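Local coordinates for protein peptidyl tryptophan dihydroxylase (Pseudomonas putida, PDB 7CTQ) that probably uses its FAD cofactor to dihydroxylate a peptidyl tryptophan during biogenesis of the cysteine tryptophylquinone cofactor of quinohemoprotein amine dehydrogenase, at residues 289-294 with 369-374; 251-256 with 301-306. All coordinates share one frame; numbering follows the deposited sequence. Where two conformers were deposited one is given.

Interaction 1: 289-294 with 369-374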
ATOM      1  N   ILE A 289       5.883  14.075   9.335  1.00 33.93           N
ATOM      2  CA  ILE A 289       5.044  15.128   9.918  1.00 34.74           C
ATOM      3  C   ILE A 289       5.741  15.766  11.116  1.00 36.85           C
ATOM      4  O   ILE A 289       5.797  16.995  11.248  1.00 40.73           O
ATOM      5  CB  ILE A 289       3.672  14.538  10.289  1.00 36.29           C
ATOM      6  CG1 ILE A 289       2.996  14.005   9.025  1.00 33.39           C
ATOM      7  CG2 ILE A 289       2.768  15.565  11.015  1.00 33.51           C
ATOM      8  CD1 ILE A 289       1.774  13.151   9.271  1.00 36.71           C
ATOM      9  N   ASN A 290       6.286  14.933  12.006  1.00 36.59           N
ATOM     10  CA  ASN A 290       6.993  15.433  13.180  1.00 37.80           C
ATOM     11  C   ASN A 290       8.119  16.383  12.784  1.00 42.02           C
ATOM     12  O   ASN A 290       8.331  17.423  13.431  1.00 31.88           O
ATOM     13  CB  ASN A 290       7.528  14.245  13.993  1.00 32.24           C
ATOM     14  CG  ASN A 290       8.169  14.666  15.291  1.00 35.60           C
ATOM     15  OD1 ASN A 290       7.553  15.362  16.106  1.00 38.07           O
ATOM     16  ND2 ASN A 290       9.421  14.252  15.497  1.00 35.94           N
ATOM     17  N   THR A 291       8.832  16.063  11.702  1.00 33.52           N
ATOM     18  CA  THR A 291       9.852  16.976  11.205  1.00 33.14           C
ATOM     19  C   THR A 291       9.219  18.243  10.649  1.00 38.05           C
ATOM     20  O   THR A 291       9.692  19.351  10.923  1.00 37.21           O
ATOM     21  CB  THR A 291      10.714  16.292  10.145  1.00 36.02           C
ATOM     22  OG1 THR A 291      11.087  14.983  10.609  1.00 33.54           O
ATOM     23  CG2 THR A 291      11.989  17.125   9.872  1.00 31.39           C
ATOM     24  N   LEU A 292       8.128  18.101   9.901  1.00 27.64           N
ATOM     25  CA  LEU A 292       7.525  19.258   9.265  1.00 36.91           C
ATOM     26  C   LEU A 292       7.033  20.263  10.304  1.00 46.80           C
ATOM     27  O   LEU A 292       7.015  21.473  10.040  1.00 41.41           O
ATOM     28  CB  LEU A 292       6.383  18.805   8.351  1.00 28.92           C
ATOM     29  CG  LEU A 292       6.815  18.108   7.045  1.00 39.42           C
ATOM     30  CD1 LEU A 292       5.619  17.612   6.270  1.00 32.75           C
ATOM     31  CD2 LEU A 292       7.658  19.024   6.163  1.00 35.34           C
ATOM     32  N   LEU A 293       6.671  19.782  11.497  1.00 41.07           N
ATOM     33  CA  LEU A 293       6.101  20.606  12.561  1.00 35.84           C
ATOM     34  C   LEU A 293       7.137  21.101  13.565  1.00 43.33           C
ATOM     35  O   LEU A 293       7.080  22.268  13.966  1.00 46.82           O
ATOM     36  CB  LEU A 293       5.008  19.825  13.289  1.00 39.88           C
ATOM     37  CG  LEU A 293       3.813  19.478  12.397  1.00 34.83           C
ATOM     38  CD1 LEU A 293       2.842  18.556  13.100  1.00 38.97           C
ATOM     39  CD2 LEU A 293       3.107  20.741  11.932  1.00 39.66           C
ATOM     40  N   ARG A 294       8.082  20.250  13.973  1.00 37.10           N
ATOM     41  CA  ARG A 294       9.103  20.596  14.960  1.00 44.49           C
ATOM     42  C   ARG A 294      10.343  21.252  14.362  1.00 45.40           C
ATOM     43  O   ARG A 294      10.966  22.090  15.024  1.00 43.78           O
ATOM     44  CB  ARG A 294       9.547  19.350  15.738  1.00 46.11           C
ATOM     45  CG  ARG A 294       8.466  18.707  16.588  1.00 52.80           C
ATOM     46  CD  ARG A 294       7.660  19.737  17.367  1.00 53.69           C
ATOM     47  NE  ARG A 294       6.919  19.082  18.436  1.00 60.22           N
ATOM     48  CZ  ARG A 294       5.695  19.419  18.827  1.00 63.77           C
ATOM     49  NH1 ARG A 294       5.060  20.427  18.239  1.00 59.40           N
ATOM     50  NH2 ARG A 294       5.107  18.743  19.811  1.00 60.46           N
ATOM     51  N   GLY A 369      13.408  10.571  15.640  1.00 29.94           N
ATOM     52  CA  GLY A 369      12.090  10.995  15.217  1.00 31.22           C
ATOM     53  C   GLY A 369      12.064  12.130  14.217  1.00 30.39           C
ATOM     54  O   GLY A 369      10.988  12.669  13.944  1.00 28.36           O
ATOM     55  N   LEU A 370      13.206  12.535  13.686  1.00 28.18           N
ATOM     56  CA  LEU A 370      13.258  13.646  12.752  1.00 36.14           C
ATOM     57  C   LEU A 370      14.065  13.255  11.524  1.00 34.82           C
ATOM     58  O   LEU A 370      15.053  12.519  11.621  1.00 34.96           O
ATOM     59  CB  LEU A 370      13.896  14.883  13.381  1.00 35.37           C
ATOM     60  CG  LEU A 370      13.224  15.516  14.608  1.00 30.72           C
ATOM     61  CD1 LEU A 370      14.240  16.391  15.369  1.00 31.58           C
ATOM     62  CD2 LEU A 370      12.021  16.323  14.185  1.00 29.65           C
ATOM     63  N   VAL A 371      13.652  13.773  10.369  1.00 39.85           N
ATOM     64  CA  VAL A 371      14.439  13.602   9.155  1.00 27.44           C
ATOM     65  C   VAL A 371      15.609  14.567   9.230  1.00 40.60           C
ATOM     66  O   VAL A 371      15.428  15.778   9.383  1.00 36.16           O
ATOM     67  CB  VAL A 371      13.591  13.832   7.893  1.00 34.50           C
ATOM     68  CG1 VAL A 371      14.463  13.736   6.611  1.00 27.59           C
ATOM     69  CG2 VAL A 371      12.451  12.829   7.840  1.00 31.35           C
ATOM     70  N   ASP A 372      16.809  14.020   9.193  1.00 35.53           N
ATOM     71  CA  ASP A 372      18.025  14.811   9.173  1.00 42.04           C
ATOM     72  C   ASP A 372      18.724  14.475   7.871  1.00 32.97           C
ATOM     73  O   ASP A 372      18.109  13.924   6.955  1.00 36.30           O
ATOM     74  CB  ASP A 372      18.891  14.500  10.404  1.00 40.28           C
ATOM     75  CG  ASP A 372      19.764  15.676  10.841  1.00 51.58           C
ATOM     76  OD1 ASP A 372      20.387  16.339   9.974  1.00 47.29           O
ATOM     77  OD2 ASP A 372      19.841  15.935  12.073  1.00 63.06           O
ATOM     78  N   GLU A 373      20.002  14.794   7.781  1.00 37.10           N
ATOM     79  CA  GLU A 373      20.787  14.554   6.591  1.00 36.55           C
ATOM     80  C   GLU A 373      22.129  14.013   7.056  1.00 44.69           C
ATOM     81  O   GLU A 373      22.656  14.460   8.078  1.00 38.76           O
ATOM     82  CB  GLU A 373      20.950  15.850   5.794  1.00 44.45           C
ATOM     83  CG  GLU A 373      21.355  15.674   4.365  1.00 49.12           C
ATOM     84  CD  GLU A 373      21.743  16.999   3.720  1.00 57.35           C
ATOM     85  OE1 GLU A 373      22.281  17.870   4.438  1.00 61.88           O
ATOM     86  OE2 GLU A 373      21.513  17.165   2.500  1.00 60.51           O
ATOM     87  N   ALA A 374      22.665  13.032   6.335  1.00 36.64           N
ATOM     88  CA  ALA A 374      23.960  12.481   6.702  1.00 32.01           C
ATOM     89  C   ALA A 374      24.596  11.893   5.463  1.00 36.93           C
ATOM     90  O   ALA A 374      23.916  11.591   4.480  1.00 30.30           O
ATOM     91  CB  ALA A 374      23.845  11.414   7.805  1.00 34.77           C
TER

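Interaction 2: 251-256 with 301-306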
ATOM      1  N   GLU A 251       2.413  14.379  -6.593  1.00 49.32           N
ATOM      2  CA  GLU A 251       2.871  15.056  -5.383  1.00 51.05           C
ATOM      3  C   GLU A 251       2.345  14.295  -4.176  1.00 51.37           C
ATOM      4  O   GLU A 251       1.172  13.921  -4.148  1.00 48.84           O
ATOM      5  CB  GLU A 251       2.374  16.505  -5.329  1.00 51.46           C
ATOM      6  CG  GLU A 251       2.835  17.365  -6.482  1.00 65.93           C
ATOM      7  CD  GLU A 251       4.331  17.283  -6.688  1.00 74.53           C
ATOM      8  OE1 GLU A 251       5.068  17.397  -5.682  1.00 76.47           O
ATOM      9  OE2 GLU A 251       4.764  17.095  -7.851  1.00 76.84           O
ATOM     10  N   CYS A 252       3.187  14.079  -3.169  0.62 45.65           N
ATOM     11  CA  CYS A 252       2.720  13.350  -2.000  0.62 41.92           C
ATOM     12  C   CYS A 252       3.059  14.004  -0.668  0.62 38.02           C
ATOM     13  O   CYS A 252       2.719  13.434   0.375  0.62 35.95           O
ATOM     14  CB  CYS A 252       3.263  11.912  -2.005  0.62 41.16           C
ATOM     15  SG  CYS A 252       5.039  11.793  -2.196  0.62 39.35           S
ATOM     16  N   VAL A 253       3.708  15.167  -0.663  1.00 34.56           N
ATOM     17  CA  VAL A 253       3.998  15.862   0.590  1.00 39.88           C
ATOM     18  C   VAL A 253       4.268  17.336   0.294  1.00 40.64           C
ATOM     19  O   VAL A 253       4.883  17.682  -0.717  1.00 43.50           O
ATOM     20  CB  VAL A 253       5.176  15.188   1.339  1.00 38.88           C
ATOM     21  CG1 VAL A 253       6.413  15.113   0.447  1.00 42.47           C
ATOM     22  CG2 VAL A 253       5.476  15.901   2.652  1.00 39.43           C
ATOM     23  N   GLY A 254       3.806  18.201   1.201  1.00 41.56           N
ATOM     24  CA  GLY A 254       3.988  19.639   1.115  1.00 36.30           C
ATOM     25  C   GLY A 254       4.556  20.218   2.397  1.00 49.91           C
ATOM     26  O   GLY A 254       4.994  19.474   3.283  1.00 43.39           O
ATOM     27  N   GLN A 255       4.562  21.549   2.509  1.00 45.73           N
ATOM     28  CA  GLN A 255       5.021  22.191   3.738  1.00 47.41           C
ATOM     29  C   GLN A 255       4.120  21.855   4.919  1.00 36.03           C
ATOM     30  O   GLN A 255       4.585  21.798   6.063  1.00 42.53           O
ATOM     31  CB  GLN A 255       5.078  23.705   3.544  1.00 50.47           C
ATOM     32  CG  GLN A 255       6.034  24.140   2.461  1.00 55.81           C
ATOM     33  CD  GLN A 255       7.449  23.676   2.735  1.00 65.25           C
ATOM     34  OE1 GLN A 255       7.992  22.834   2.013  1.00 65.34           O
ATOM     35  NE2 GLN A 255       8.059  24.222   3.789  1.00 67.96           N
ATOM     36  N   ASP A 256       2.843  21.614   4.661  1.00 37.95           N
ATOM     37  CA  ASP A 256       1.879  21.399   5.730  1.00 46.26           C
ATOM     38  C   ASP A 256       0.873  20.330   5.347  1.00 38.79           C
ATOM     39  O   ASP A 256      -0.279  20.370   5.790  1.00 45.98           O
ATOM     40  CB  ASP A 256       1.144  22.698   6.101  1.00 44.91           C
ATOM     41  CG  ASP A 256       0.465  23.366   4.903  1.00 55.18           C
ATOM     42  OD1 ASP A 256       0.253  22.707   3.861  1.00 59.88           O
ATOM     43  OD2 ASP A 256       0.123  24.565   5.011  1.00 63.73           O
ATOM     44  N   LEU A 301      14.240  18.278   3.282  1.00 35.60           N
ATOM     45  CA  LEU A 301      14.703  16.924   3.569  1.00 39.03           C
ATOM     46  C   LEU A 301      13.536  16.006   3.875  1.00 37.17           C
ATOM     47  O   LEU A 301      13.465  14.882   3.366  1.00 31.84           O
ATOM     48  CB  LEU A 301      15.678  16.930   4.741  1.00 34.25           C
ATOM     49  CG  LEU A 301      17.022  17.626   4.548  1.00 43.97           C
ATOM     50  CD1 LEU A 301      17.754  17.743   5.890  1.00 37.01           C
ATOM     51  CD2 LEU A 301      17.860  16.876   3.517  1.00 41.83           C
ATOM     52  N   ALA A 302      12.608  16.466   4.711  1.00 33.42           N
ATOM     53  CA  ALA A 302      11.467  15.635   5.064  1.00 31.89           C
ATOM     54  C   ALA A 302      10.628  15.315   3.841  1.00 33.61           C
ATOM     55  O   ALA A 302      10.138  14.189   3.694  1.00 33.10           O
ATOM     56  CB  ALA A 302      10.618  16.326   6.147  1.00 38.63           C
ATOM     57  N   ARG A 303      10.455  16.287   2.942  1.00 33.58           N
ATOM     58  CA  ARG A 303       9.653  16.021   1.754  1.00 25.54           C
ATOM     59  C   ARG A 303      10.343  15.007   0.858  1.00 30.31           C
ATOM     60  O   ARG A 303       9.700  14.082   0.347  1.00 30.66           O
ATOM     61  CB  ARG A 303       9.376  17.315   0.980  1.00 33.59           C
ATOM     62  CG  ARG A 303       8.410  18.286   1.698  1.00 47.21           C
ATOM     63  CD  ARG A 303       8.498  19.723   1.139  1.00 43.64           C
ATOM     64  NE  ARG A 303       7.757  19.838  -0.114  1.00 47.56           N
ATOM     65  CZ  ARG A 303       7.424  20.986  -0.697  1.00 61.43           C
ATOM     66  NH1 ARG A 303       6.749  20.965  -1.839  1.00 57.12           N
ATOM     67  NH2 ARG A 303       7.765  22.147  -0.147  1.00 55.21           N
ATOM     68  N   GLN A 304      11.659  15.160   0.676  1.00 31.92           N
ATOM     69  CA  GLN A 304      12.404  14.214  -0.146  1.00 32.54           C
ATOM     70  C   GLN A 304      12.364  12.820   0.465  1.00 32.47           C
ATOM     71  O   GLN A 304      12.210  11.821  -0.248  1.00 32.71           O
ATOM     72  CB  GLN A 304      13.844  14.690  -0.315  1.00 31.80           C
ATOM     73  CG  GLN A 304      14.681  13.739  -1.184  1.00 36.60           C
ATOM     74  CD  GLN A 304      16.139  14.151  -1.280  1.00 43.55           C
ATOM     75  OE1 GLN A 304      16.469  15.313  -1.084  1.00 43.65           O
ATOM     76  NE2 GLN A 304      17.022  13.189  -1.582  1.00 40.59           N
ATOM     77  N   PHE A 305      12.460  12.733   1.792  1.00 31.57           N
ATOM     78  CA  PHE A 305      12.414  11.426   2.435  1.00 32.64           C
ATOM     79  C   PHE A 305      11.109  10.699   2.110  1.00 31.65           C
ATOM     80  O   PHE A 305      11.116   9.512   1.754  1.00 29.30           O
ATOM     81  CB  PHE A 305      12.596  11.575   3.953  1.00 27.87           C
ATOM     82  CG  PHE A 305      12.700  10.265   4.663  1.00 34.10           C
ATOM     83  CD1 PHE A 305      11.556   9.607   5.106  1.00 34.14           C
ATOM     84  CD2 PHE A 305      13.937   9.667   4.854  1.00 37.90           C
ATOM     85  CE1 PHE A 305      11.637   8.367   5.726  1.00 43.55           C
ATOM     86  CE2 PHE A 305      14.035   8.430   5.492  1.00 43.56           C
ATOM     87  CZ  PHE A 305      12.880   7.774   5.919  1.00 45.47           C
ATOM     88  N   HIS A 306       9.978  11.398   2.201  1.00 29.12           N
ATOM     89  CA  HIS A 306       8.697  10.743   1.958  1.00 30.34           C
ATOM     90  C   HIS A 306       8.505  10.391   0.482  1.00 33.47           C
ATOM     91  O   HIS A 306       8.082   9.277   0.158  1.00 32.78           O
ATOM     92  CB  HIS A 306       7.540  11.623   2.448  1.00 31.45           C
ATOM     93  CG  HIS A 306       6.221  10.915   2.465  1.00 29.53           C
ATOM     94  ND1 HIS A 306       5.990   9.794   3.235  1.00 36.21           N
ATOM     95  CD2 HIS A 306       5.065  11.163   1.802  1.00 29.16           C
ATOM     96  CE1 HIS A 306       4.749   9.378   3.039  1.00 30.03           C
ATOM     97  NE2 HIS A 306       4.165  10.198   2.182  1.00 35.69           N
TER
HETATM   98  O   HOH W   1       4.253  19.228  -3.339  1.00 54.54           O

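Interaction 1: 289-294 with 369-374
N290 and T291, neighbours on helix 285-294, each make a hydrogen bond across the contact: N290 to G369, just before strand 370-378, and T291 to V371 within it, the strand being the second of a two-stranded antiparallel hairpin with 359-367. The strand sets out nearly perpendicular to the helix: the short axes stand at 81° and come within 7.0 Å, and the helix side meets G369, just before the strand, and L370 and V371 within it. N290 has CG anti to its backbone N (chi1 -175°), and its ND2 donates to G369 O at 2.7 Å. The bond is nearly straight, with the oxygen in the plane of the amide, although ND2 stands above the carbonyl plane, 46° out of it. OD1 of the same amide is bonded to Y29 OH, so both ends are held and the flip of the amide is probably fixed. T291 has the nearest CA, 5.0 Å from L370 CA. Its OG1 accepts a nearly straight bond from V371 N at 2.8 Å, and also bonds V287 O one helical turn back. A valine here would probably leave V371 N without its acceptor and V287 O without its hydroxyl mate. The methyl CG2 of T291 rests against the V371 backbone, 3.7 Å from V371 O, a buried oxygen for which the model offers no partner. R294 adds its CB at the border of the patch, beside the L370 methyl. That methyl, CD2, reaches back to the helix and lies 3.6 Å from N290 ND2.

Interaction 2: 251-256 with 301-306
V253 meets the backbone of helix 299-327 through one methyl: CG1 lies 3.4 Å from R303 O and also touches R303 CA and CB. The torsion responsible (chi1 56°) sets CG1 between the backbone N and the carbonyl carbon of V253, while CG2 faces R303 CG at 3.9 Å. One turn further along, H306 presents the CD2 edge of its imidazole to C252 O, which lies near the ring plane, 3.6 Å from CD2. The loop 251-256 leads from strand 247-249 into 257-259, an outermost strand of the seven-stranded mixed sheet in this FAD-dependent, Rossmann-type fold, and V253 and H306 both touch I258 of that strand. R303 bends at chi3 (79°), and G254 CA and Q255 N lie over one face of its guanidinium, toward the rim. A water donates to E251 OE1 and V253 O, each at 3.1 Å, and accepts a weak bond from R303 NH1. Further out, H306 NE2 is hydrogen-bonded to R259 O, which ties the ring to strand 257-259, and C252 pairs with R259 through the backbone.

In the fold
From the N terminus the chain reaches loop 251-256 first, then helix 285-294, helix 299-327 and finally the hairpin 359-367/370-378. Interaction 2 closes a loop with 44 residues between its segments when helix 299-327 returns to 251-256; interaction 1 closes a longer one, with 74 between, when strand 370-378 comes back to 289-294. Their segments alternate, so the two loops cross rather than nest. The centres lie 11 Å apart and the contacts touch: L292 CD1 is 3.6 Å from G254 O, and V371 CG1 is 3.6 Å from L301 O. The consecutive helices thus join the edge of the seven-stranded sheet, through strand 257-259, to the late hairpin.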